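Local coordinates for pyruvate formate-lyase 2 (Archaeoglobus fulgidus, PDB 2F3O), which is of uncertain physiological function but belongs to the glycyl radical enzymes, and is probably a lyase whose chemistry depends on a backbone radical, at residues A[71-79]-A[311-319]; A[389-400]-A[720-728]. All coordinates share one frame; numbering follows the deposited sequence.

How the contacts relate
Contacts 1 and 2 follow one another along the chain, the first closing before the second opens, with centres 26 Å apart and nearest atoms about 9 Å apart, so they do not touch. Contact 1 joins strand 74-75 to the loop between helices 297-310 and 322-325. Contact 2 pairs two strands of a five-stranded sheet, bringing the pyruvate formate-lyase-like family region against the glycine-radical region. It lies beside strands 747-749 and 754-756, which flank G752, the predicted radical site, not modified in this structure. A bound glycerol lies about 7 Å from the P316 side chain of contact 1, and one, not necessarily the same, about 10 Å from that of F399 in contact 2.

Contact 1 (A[71-79]-A[311-319]); sequences NPPGAIIFP and TNEIVPAFD
A single beta bridge between G74 of the short strand 74-75 and I314 of the loop that follows helix 297-310 holds this contact together. Its two bonds straddle I314. G74 N donates to E313 O at 2.9 Å with an angle of 156° at the hydrogen, while V315 N returns a weak bond to G74 O at 3.0 Å. The next rung is replaced by water 1, which accepts from I76 N and donates to V315 O, at 2.9 Å from each of these two atoms, and so carries the pairing on where the chains begin to separate.

Side chains close the joint at both ends. The ring of P72 lies alongside E313, P72 CB meeting E313 CG at 3.7 Å. The carboxylate of E313 is engaged elsewhere, OE1 accepting from the backbone N of M68. Past the bridge, A75 and A317 meet methyl to methyl, CB to CB at 3.9 Å; A317 is the centre of an inverse gamma turn, and its CB also lies against the carbonyl of I76. I76 places CG1 anti to its own carbonyl carbon (chi1 -50°) and then extends, bringing CD1 to within 4.0 Å of I314 CG2, with the two chains slanting across each other.

R18 and S20 bond to the backbone of A75, so strand 74-75 is paired with strand 18-19 along one edge and with 311-319 along the other. The carbonyl of I314, not used by the bridge, accepts from R365, and that of P316, further on, from N99. The arrangement is that of an isolated bridge in the parallel hydrogen-bonding pattern, in which a loop adds one rung to the buried edge of a two-stranded parallel sheet.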
loop_
_atom_site.group_PDB
_atom_site.type_symbol
_atom_site.label_atom_id
_atom_site.label_comp_id
_atom_site.label_asym_id
_atom_site.label_seq_id
_atom_site.Cartn_x
_atom_site.Cartn_y
_atom_site.Cartn_z
ATOM N N ASN A 71 -47.198 11.144 -13.998
ATOM C CA ASN A 71 -47.764 11.453 -15.318
ATOM C C ASN A 71 -46.758 11.529 -16.489
ATOM O O ASN A 71 -46.307 12.622 -16.872
ATOM C CB ASN A 71 -48.656 12.697 -15.258
ATOM C CG ASN A 71 -49.447 12.899 -16.544
ATOM O OD1 ASN A 71 -49.438 13.991 -17.127
ATOM N ND2 ASN A 71 -50.114 11.834 -17.012
ATOM N N PRO A 72 -46.422 10.359 -17.059
ATOM C CA PRO A 72 -45.381 10.041 -18.038
ATOM C C PRO A 72 -45.532 10.714 -19.422
ATOM O O PRO A 72 -46.443 11.505 -19.610
ATOM C CB PRO A 72 -45.415 8.513 -18.084
ATOM C CG PRO A 72 -46.112 8.112 -16.835
ATOM C CD PRO A 72 -47.155 9.148 -16.681
ATOM N N PRO A 73 -44.765 10.285 -20.439
ATOM C CA PRO A 73 -43.691 11.005 -21.079
ATOM C C PRO A 73 -43.276 12.294 -20.401
ATOM O O PRO A 73 -44.066 13.230 -20.281
ATOM C CB PRO A 73 -44.235 11.219 -22.496
ATOM C CG PRO A 73 -45.061 9.942 -22.745
ATOM C CD PRO A 73 -45.210 9.232 -21.365
ATOM N N GLY A 74 -42.019 12.325 -19.965
ATOM C CA GLY A 74 -41.448 13.534 -19.394
ATOM C C GLY A 74 -39.945 13.602 -19.195
ATOM O O GLY A 74 -39.214 12.645 -19.475
ATOM N N ALA A 75 -39.493 14.758 -18.708
ATOM C CA ALA A 75 -38.089 14.982 -18.370
ATOM C C ALA A 75 -37.905 15.130 -16.862
ATOM O O ALA A 75 -38.633 15.886 -16.228
ATOM C CB ALA A 75 -37.580 16.217 -19.072
ATOM N N ILE A 76 -36.939 14.412 -16.290
ATOM C CA ILE A 76 -36.588 14.602 -14.883
ATOM C C ILE A 76 -35.499 15.680 -14.773
ATOM O O ILE A 76 -34.572 15.705 -15.570
ATOM C CB ILE A 76 -36.136 13.293 -14.229
ATOM C CG1 ILE A 76 -37.147 12.182 -14.505
ATOM C CG2 ILE A 76 -36.015 13.462 -12.751
ATOM C CD1 ILE A 76 -36.724 10.811 -14.004
ATOM N N ILE A 77 -35.633 16.598 -13.817
ATOM C CA ILE A 77 -34.680 17.703 -13.687
ATOM C C ILE A 77 -33.636 17.408 -12.597
ATOM O O ILE A 77 -33.992 17.019 -11.477
ATOM C CB ILE A 77 -35.407 19.026 -13.361
ATOM C CG1 ILE A 77 -36.525 19.299 -14.353
ATOM C CG2 ILE A 77 -34.449 20.207 -13.356
ATOM C CD1 ILE A 77 -37.297 20.543 -14.007
ATOM N N PHE A 78 -32.353 17.583 -12.930
ATOM C CA PHE A 78 -31.267 17.388 -11.975
ATOM C C PHE A 78 -30.513 18.695 -11.824
ATOM O O PHE A 78 -29.523 18.907 -12.504
ATOM C CB PHE A 78 -30.326 16.254 -12.425
ATOM C CG PHE A 78 -30.954 14.888 -12.340
ATOM C CD1 PHE A 78 -31.732 14.397 -13.375
ATOM C CD2 PHE A 78 -30.802 14.110 -11.201
ATOM C CE1 PHE A 78 -32.343 13.157 -13.270
ATOM C CE2 PHE A 78 -31.408 12.866 -11.088
ATOM C CZ PHE A 78 -32.177 12.388 -12.115
ATOM N N PRO A 79 -30.982 19.591 -10.927
ATOM C CA PRO A 79 -30.358 20.911 -10.789
ATOM C C PRO A 79 -28.962 20.855 -10.170
ATOM O O PRO A 79 -28.202 21.813 -10.285
ATOM C CB PRO A 79 -31.319 21.657 -9.853
ATOM C CG PRO A 79 -31.964 20.587 -9.051
ATOM C CD PRO A 79 -32.119 19.429 -9.994
ATOM N N THR A 311 -39.535 2.004 -20.248
ATOM C CA THR A 311 -38.325 2.818 -20.481
ATOM C C THR A 311 -38.520 3.986 -21.458
ATOM O O THR A 311 -37.612 4.790 -21.653
ATOM C CB THR A 311 -37.125 1.994 -20.963
ATOM O OG1 THR A 311 -37.249 1.753 -22.365
ATOM C CG2 THR A 311 -37.035 0.674 -20.218
ATOM N N ASN A 312 -39.704 4.082 -22.059
ATOM C CA ASN A 312 -40.067 5.215 -22.903
ATOM C C ASN A 312 -40.657 6.388 -22.134
ATOM O O ASN A 312 -41.007 7.397 -22.736
ATOM C CB ASN A 312 -41.090 4.787 -23.939
ATOM C CG ASN A 312 -40.496 3.952 -25.027
ATOM O OD1 ASN A 312 -39.949 4.478 -25.994
ATOM N ND2 ASN A 312 -40.628 2.633 -24.898
ATOM N N GLU A 313 -40.788 6.256 -20.817
ATOM C CA GLU A 313 -41.349 7.323 -20.007
ATOM C C GLU A 313 -40.414 8.527 -19.863
ATOM O O GLU A 313 -40.874 9.639 -19.598
ATOM C CB GLU A 313 -41.818 6.796 -18.646
ATOM C CG GLU A 313 -42.979 5.823 -18.742
ATOM C CD GLU A 313 -43.340 5.162 -17.407
ATOM O OE1 GLU A 313 -42.740 5.519 -16.374
ATOM O OE2 GLU A 313 -44.233 4.286 -17.394
ATOM N N ILE A 314 -39.111 8.330 -20.045
ATOM C CA ILE A 314 -38.203 9.476 -20.012
ATOM C C ILE A 314 -37.697 9.937 -21.362
ATOM O O ILE A 314 -37.545 9.188 -22.314
ATOM C CB ILE A 314 -37.002 9.373 -19.010
ATOM C CG1 ILE A 314 -36.032 8.261 -19.391
ATOM C CG2 ILE A 314 -37.475 9.211 -17.600
ATOM C CD1 ILE A 314 -34.695 8.383 -18.693
ATOM N N VAL A 315 -37.425 11.219 -21.376
ATOM C CA VAL A 315 -37.068 11.952 -22.539
ATOM C C VAL A 315 -36.192 13.000 -21.844
ATOM O O VAL A 315 -36.477 13.385 -20.706
ATOM C CB VAL A 315 -38.384 12.489 -23.212
ATOM C CG1 VAL A 315 -38.611 13.976 -22.975
ATOM C CG2 VAL A 315 -38.392 12.177 -24.686
ATOM N N PRO A 316 -35.080 13.404 -22.466
ATOM C CA PRO A 316 -34.046 14.146 -21.729
ATOM C C PRO A 316 -34.370 15.624 -21.501
ATOM O O PRO A 316 -35.089 16.208 -22.275
ATOM C CB PRO A 316 -32.833 13.999 -22.631
ATOM C CG PRO A 316 -33.422 13.896 -24.006
ATOM C CD PRO A 316 -34.727 13.197 -23.876
ATOM N N ALA A 317 -33.843 16.224 -20.439
ATOM C CA ALA A 317 -34.093 17.656 -20.143
ATOM C C ALA A 317 -33.066 18.567 -20.805
ATOM O O ALA A 317 -32.418 19.377 -20.135
ATOM C CB ALA A 317 -34.113 17.922 -18.624
ATOM N N PHE A 318 -32.926 18.428 -22.118
ATOM C CA PHE A 318 -31.909 19.142 -22.849
ATOM C C PHE A 318 -32.411 20.513 -23.240
ATOM O O PHE A 318 -33.515 20.642 -23.734
ATOM C CB PHE A 318 -31.562 18.381 -24.120
ATOM C CG PHE A 318 -30.782 17.108 -23.891
ATOM C CD1 PHE A 318 -30.003 16.940 -22.762
ATOM C CD2 PHE A 318 -30.786 16.107 -24.847
ATOM C CE1 PHE A 318 -29.283 15.783 -22.577
ATOM C CE2 PHE A 318 -30.066 14.958 -24.660
ATOM C CZ PHE A 318 -29.318 14.793 -23.530
ATOM N N ASP A 319 -31.587 21.536 -23.061
ATOM C CA ASP A 319 -31.904 22.862 -23.581
ATOM C C ASP A 319 -31.637 22.939 -25.093
ATOM O O ASP A 319 -31.287 21.940 -25.723
ATOM C CB ASP A 319 -31.027 23.895 -22.900
ATOM C CG ASP A 319 -29.570 23.651 -23.177
ATOM O OD1 ASP A 319 -29.020 22.753 -22.517
ATOM O OD2 ASP A 319 -28.981 24.322 -24.067
HETATM O O HOH W 1 -35.635 12.447 -18.045
#

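Contact 2 (A[389-400]-A[720-728]); sequences ISSGCNNLALFF and VMHVQFNIL
I389, near the end of helix 379-390, packs on F725: its CG2 lies 3.5 Å from F725 CB, and its CD1 approaches the edge of the ring. G392, with positive phi, closes the helix as the C-prime residue of a Schellman motif and sets its CA against I727 CB at 3.8 Å. N394, its CG anti to the carbonyl carbon (chi1 -70°), swings its amide across to I727 in place of a neighbouring strand. OD1 accepts from I727 N at 3.0 Å, almost straight (168°), and ND2 donates to I727 O at 3.2 Å, from above the carbonyl plane; ND2 also bonds L747 O.

The A397 methyl meets the edge of the H722 imidazole, whose ND1 is engaged by L691 N. From L398 the pairing with 722-728 is antiparallel. L398 and V723 form a hydrogen-bonded pair, L398 N to V723 O at 2.8 Å and V723 N to L398 O at 3.0 Å. On the other face of the sheet, F399 and H722 are a non-hydrogen-bonded pair, H722 CD2 sitting over the F399 ring, toward its rim. F400 N donates to M721 O at 2.8 Å, and F400 CE1 touches CG1 of both V720 and V723.

Strand 396-400 is held between the parallel strand 368-373 and strand 722-728, which pairs with 692-696 beyond; helix 350-362 packs on L396, and strand 747-749 on A397 and N726.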
loop_
_atom_site.group_PDB
_atom_site.type_symbol
_atom_site.label_atom_id
_atom_site.label_comp_id
_atom_site.label_asym_id
_atom_site.label_seq_id
_atom_site.Cartn_x
_atom_site.Cartn_y
_atom_site.Cartn_z
ATOM N N ILE A 389 -34.524 -6.765 -38.981
ATOM C CA ILE A 389 -33.813 -5.615 -39.529
ATOM C C ILE A 389 -34.310 -5.253 -40.916
ATOM O O ILE A 389 -34.668 -4.101 -41.148
ATOM C CB ILE A 389 -32.290 -5.851 -39.547
ATOM C CG1 ILE A 389 -31.744 -5.892 -38.118
ATOM C CG2 ILE A 389 -31.598 -4.752 -40.274
ATOM C CD1 ILE A 389 -30.242 -6.095 -38.036
ATOM N N SER A 390 -34.386 -6.252 -41.799
ATOM C CA SER A 390 -34.883 -6.079 -43.179
ATOM C C SER A 390 -36.322 -5.568 -43.290
ATOM O O SER A 390 -36.634 -4.774 -44.181
ATOM C CB SER A 390 -34.773 -7.377 -43.967
ATOM O OG SER A 390 -35.537 -8.392 -43.355
ATOM N N SER A 391 -37.181 -6.001 -42.366
ATOM C CA SER A 391 -38.542 -5.484 -42.273
ATOM C C SER A 391 -38.613 -4.134 -41.553
ATOM O O SER A 391 -39.653 -3.764 -41.021
ATOM C CB SER A 391 -39.472 -6.501 -41.611
ATOM O OG SER A 391 -39.100 -6.731 -40.267
ATOM N N GLY A 392 -37.501 -3.409 -41.530
ATOM C CA GLY A 392 -37.480 -2.018 -41.103
ATOM C C GLY A 392 -37.699 -1.691 -39.640
ATOM O O GLY A 392 -38.151 -0.591 -39.328
ATOM N N CYS A 393 -37.373 -2.620 -38.746
ATOM C CA CYS A 393 -37.552 -2.396 -37.310
ATOM C C CYS A 393 -36.711 -1.260 -36.760
ATOM O O CYS A 393 -37.170 -0.538 -35.872
ATOM C CB CYS A 393 -37.301 -3.670 -36.509
ATOM S SG CYS A 393 -35.569 -4.118 -36.417
ATOM N N ASN A 394 -35.492 -1.120 -37.289
ATOM C CA ASN A 394 -34.644 0.040 -37.057
ATOM C C ASN A 394 -34.400 0.372 -35.593
ATOM O O ASN A 394 -34.415 1.544 -35.209
ATOM C CB ASN A 394 -35.225 1.262 -37.779
ATOM C CG ASN A 394 -35.106 1.161 -39.287
ATOM O OD1 ASN A 394 -34.606 0.157 -39.818
ATOM N ND2 ASN A 394 -35.557 2.204 -39.988
ATOM N N ASN A 395 -34.191 -0.662 -34.782
ATOM C CA ASN A 395 -34.078 -0.508 -33.335
ATOM C C ASN A 395 -33.147 -1.534 -32.679
ATOM O O ASN A 395 -33.269 -1.835 -31.485
ATOM C CB ASN A 395 -35.463 -0.488 -32.671
ATOM C CG ASN A 395 -36.245 -1.817 -32.808
ATOM O OD1 ASN A 395 -37.284 -1.981 -32.179
ATOM N ND2 ASN A 395 -35.765 -2.743 -33.615
ATOM N N LEU A 396 -32.236 -2.072 -33.488
ATOM C CA LEU A 396 -31.266 -3.077 -33.067
ATOM C C LEU A 396 -29.869 -2.543 -33.262
ATOM O O LEU A 396 -29.639 -1.715 -34.132
ATOM C CB LEU A 396 -31.402 -4.330 -33.927
ATOM C CG LEU A 396 -32.026 -5.591 -33.342
ATOM C CD1 LEU A 396 -33.164 -5.238 -32.441
ATOM C CD2 LEU A 396 -32.495 -6.524 -34.450
ATOM N N ALA A 397 -28.927 -3.010 -32.454
ATOM C CA ALA A 397 -27.521 -2.773 -32.749
ATOM C C ALA A 397 -26.796 -4.082 -32.595
ATOM O O ALA A 397 -27.118 -4.873 -31.706
ATOM C CB ALA A 397 -26.941 -1.758 -31.837
ATOM N N LEU A 398 -25.821 -4.314 -33.462
ATOM C CA LEU A 398 -25.105 -5.578 -33.467
ATOM C C LEU A 398 -23.686 -5.404 -32.963
ATOM O O LEU A 398 -22.962 -4.530 -33.422
ATOM C CB LEU A 398 -25.119 -6.178 -34.875
ATOM C CG LEU A 398 -26.523 -6.585 -35.334
ATOM C CD1 LEU A 398 -26.494 -7.023 -36.767
ATOM C CD2 LEU A 398 -27.073 -7.697 -34.449
ATOM N N PHE A 399 -23.299 -6.236 -32.007
ATOM C CA PHE A 399 -21.985 -6.140 -31.385
ATOM C C PHE A 399 -21.221 -7.438 -31.605
ATOM O O PHE A 399 -21.709 -8.527 -31.285
ATOM C CB PHE A 399 -22.135 -5.869 -29.891
ATOM C CG PHE A 399 -22.622 -4.482 -29.566
ATOM C CD1 PHE A 399 -23.962 -4.159 -29.643
ATOM C CD2 PHE A 399 -21.733 -3.505 -29.164
ATOM C CE1 PHE A 399 -24.386 -2.886 -29.354
ATOM C CE2 PHE A 399 -22.163 -2.237 -28.860
ATOM C CZ PHE A 399 -23.488 -1.927 -28.951
ATOM N N PHE A 400 -20.018 -7.330 -32.154
ATOM C CA PHE A 400 -19.263 -8.516 -32.546
ATOM C C PHE A 400 -18.250 -8.896 -31.479
ATOM O O PHE A 400 -17.319 -8.139 -31.219
ATOM C CB PHE A 400 -18.637 -8.299 -33.928
ATOM C CG PHE A 400 -19.671 -8.061 -35.010
ATOM C CD1 PHE A 400 -20.018 -6.774 -35.398
ATOM C CD2 PHE A 400 -20.349 -9.128 -35.594
ATOM C CE1 PHE A 400 -20.997 -6.556 -36.358
ATOM C CE2 PHE A 400 -21.330 -8.907 -36.564
ATOM C CZ PHE A 400 -21.652 -7.621 -36.941
ATOM N N VAL A 720 -15.538 -6.215 -37.632
ATOM C CA VAL A 720 -15.912 -4.878 -37.222
ATOM C C VAL A 720 -16.418 -5.002 -35.767
ATOM O O VAL A 720 -16.662 -6.113 -35.298
ATOM C CB VAL A 720 -16.918 -4.292 -38.245
ATOM C CG1 VAL A 720 -18.363 -4.435 -37.784
ATOM C CG2 VAL A 720 -16.581 -2.877 -38.570
ATOM N N MET A 721 -16.516 -3.906 -35.024
ATOM C CA MET A 721 -16.957 -4.026 -33.634
ATOM C C MET A 721 -18.465 -3.948 -33.552
ATOM O O MET A 721 -19.118 -4.777 -32.918
ATOM C CB MET A 721 -16.340 -2.937 -32.750
ATOM C CG MET A 721 -16.686 -3.086 -31.265
ATOM S SD MET A 721 -15.749 -2.009 -30.155
ATOM C CE MET A 721 -14.121 -2.720 -30.260
ATOM N N HIS A 722 -19.022 -2.947 -34.211
ATOM C CA HIS A 722 -20.436 -2.691 -34.096
ATOM C C HIS A 722 -21.010 -2.303 -35.449
ATOM O O HIS A 722 -20.356 -1.621 -36.220
ATOM C CB HIS A 722 -20.651 -1.626 -33.015
ATOM C CG HIS A 722 -21.882 -0.788 -33.181
ATOM N ND1 HIS A 722 -21.923 0.319 -34.000
ATOM C CD2 HIS A 722 -23.093 -0.857 -32.582
ATOM C CE1 HIS A 722 -23.120 0.876 -33.929
ATOM N NE2 HIS A 722 -23.848 0.181 -33.074
ATOM N N VAL A 723 -22.215 -2.772 -35.752
ATOM C CA VAL A 723 -22.922 -2.322 -36.935
ATOM C C VAL A 723 -24.383 -2.138 -36.573
ATOM O O VAL A 723 -24.908 -2.857 -35.718
ATOM C CB VAL A 723 -22.742 -3.303 -38.136
ATOM C CG1 VAL A 723 -23.590 -4.571 -37.999
ATOM C CG2 VAL A 723 -23.036 -2.605 -39.454
ATOM N N GLN A 724 -25.029 -1.150 -37.180
ATOM C CA GLN A 724 -26.468 -1.002 -37.051
ATOM C C GLN A 724 -27.072 -0.561 -38.372
ATOM O O GLN A 724 -26.446 0.153 -39.164
ATOM C CB GLN A 724 -26.822 -0.010 -35.950
ATOM C CG GLN A 724 -26.290 1.366 -36.200
ATOM C CD GLN A 724 -26.741 2.342 -35.173
ATOM O OE1 GLN A 724 -27.215 1.966 -34.098
ATOM N NE2 GLN A 724 -26.601 3.619 -35.486
ATOM N N PHE A 725 -28.307 -0.986 -38.603
ATOM C CA PHE A 725 -28.946 -0.769 -39.885
ATOM C C PHE A 725 -30.193 0.089 -39.866
ATOM O O PHE A 725 -30.970 0.083 -38.919
ATOM C CB PHE A 725 -29.333 -2.103 -40.472
ATOM C CG PHE A 725 -28.169 -2.958 -40.862
ATOM C CD1 PHE A 725 -27.870 -4.113 -40.142
ATOM C CD2 PHE A 725 -27.385 -2.624 -41.967
ATOM C CE1 PHE A 725 -26.810 -4.919 -40.510
ATOM C CE2 PHE A 725 -26.317 -3.415 -42.340
ATOM C CZ PHE A 725 -26.028 -4.571 -41.616
ATOM N N ASN A 726 -30.384 0.809 -40.959
ATOM C CA ASN A 726 -31.612 1.542 -41.209
ATOM C C ASN A 726 -32.230 1.130 -42.530
ATOM O O ASN A 726 -31.559 1.121 -43.562
ATOM C CB ASN A 726 -31.331 3.035 -41.256
ATOM C CG ASN A 726 -31.529 3.693 -39.928
ATOM O OD1 ASN A 726 -32.339 3.243 -39.109
ATOM N ND2 ASN A 726 -30.794 4.771 -39.697
ATOM N N ILE A 727 -33.512 0.788 -42.490
ATOM C CA ILE A 727 -34.271 0.561 -43.713
ATOM C C ILE A 727 -35.249 1.723 -43.857
ATOM O O ILE A 727 -36.208 1.861 -43.101
ATOM C CB ILE A 727 -34.990 -0.791 -43.708
ATOM C CG1 ILE A 727 -33.998 -1.928 -43.443
ATOM C CG2 ILE A 727 -35.676 -1.017 -45.012
ATOM C CD1 ILE A 727 -32.815 -1.969 -44.364
ATOM N N LEU A 728 -34.962 2.594 -44.808
ATOM C CA LEU A 728 -35.666 3.849 -44.908
ATOM C C LEU A 728 -36.273 4.071 -46.291
ATOM O O LEU A 728 -35.624 3.828 -47.325
ATOM C CB LEU A 728 -34.704 4.987 -44.602
ATOM C CG LEU A 728 -33.989 4.878 -43.260
ATOM C CD1 LEU A 728 -32.897 5.936 -43.142
ATOM C CD2 LEU A 728 -35.012 4.957 -42.128
#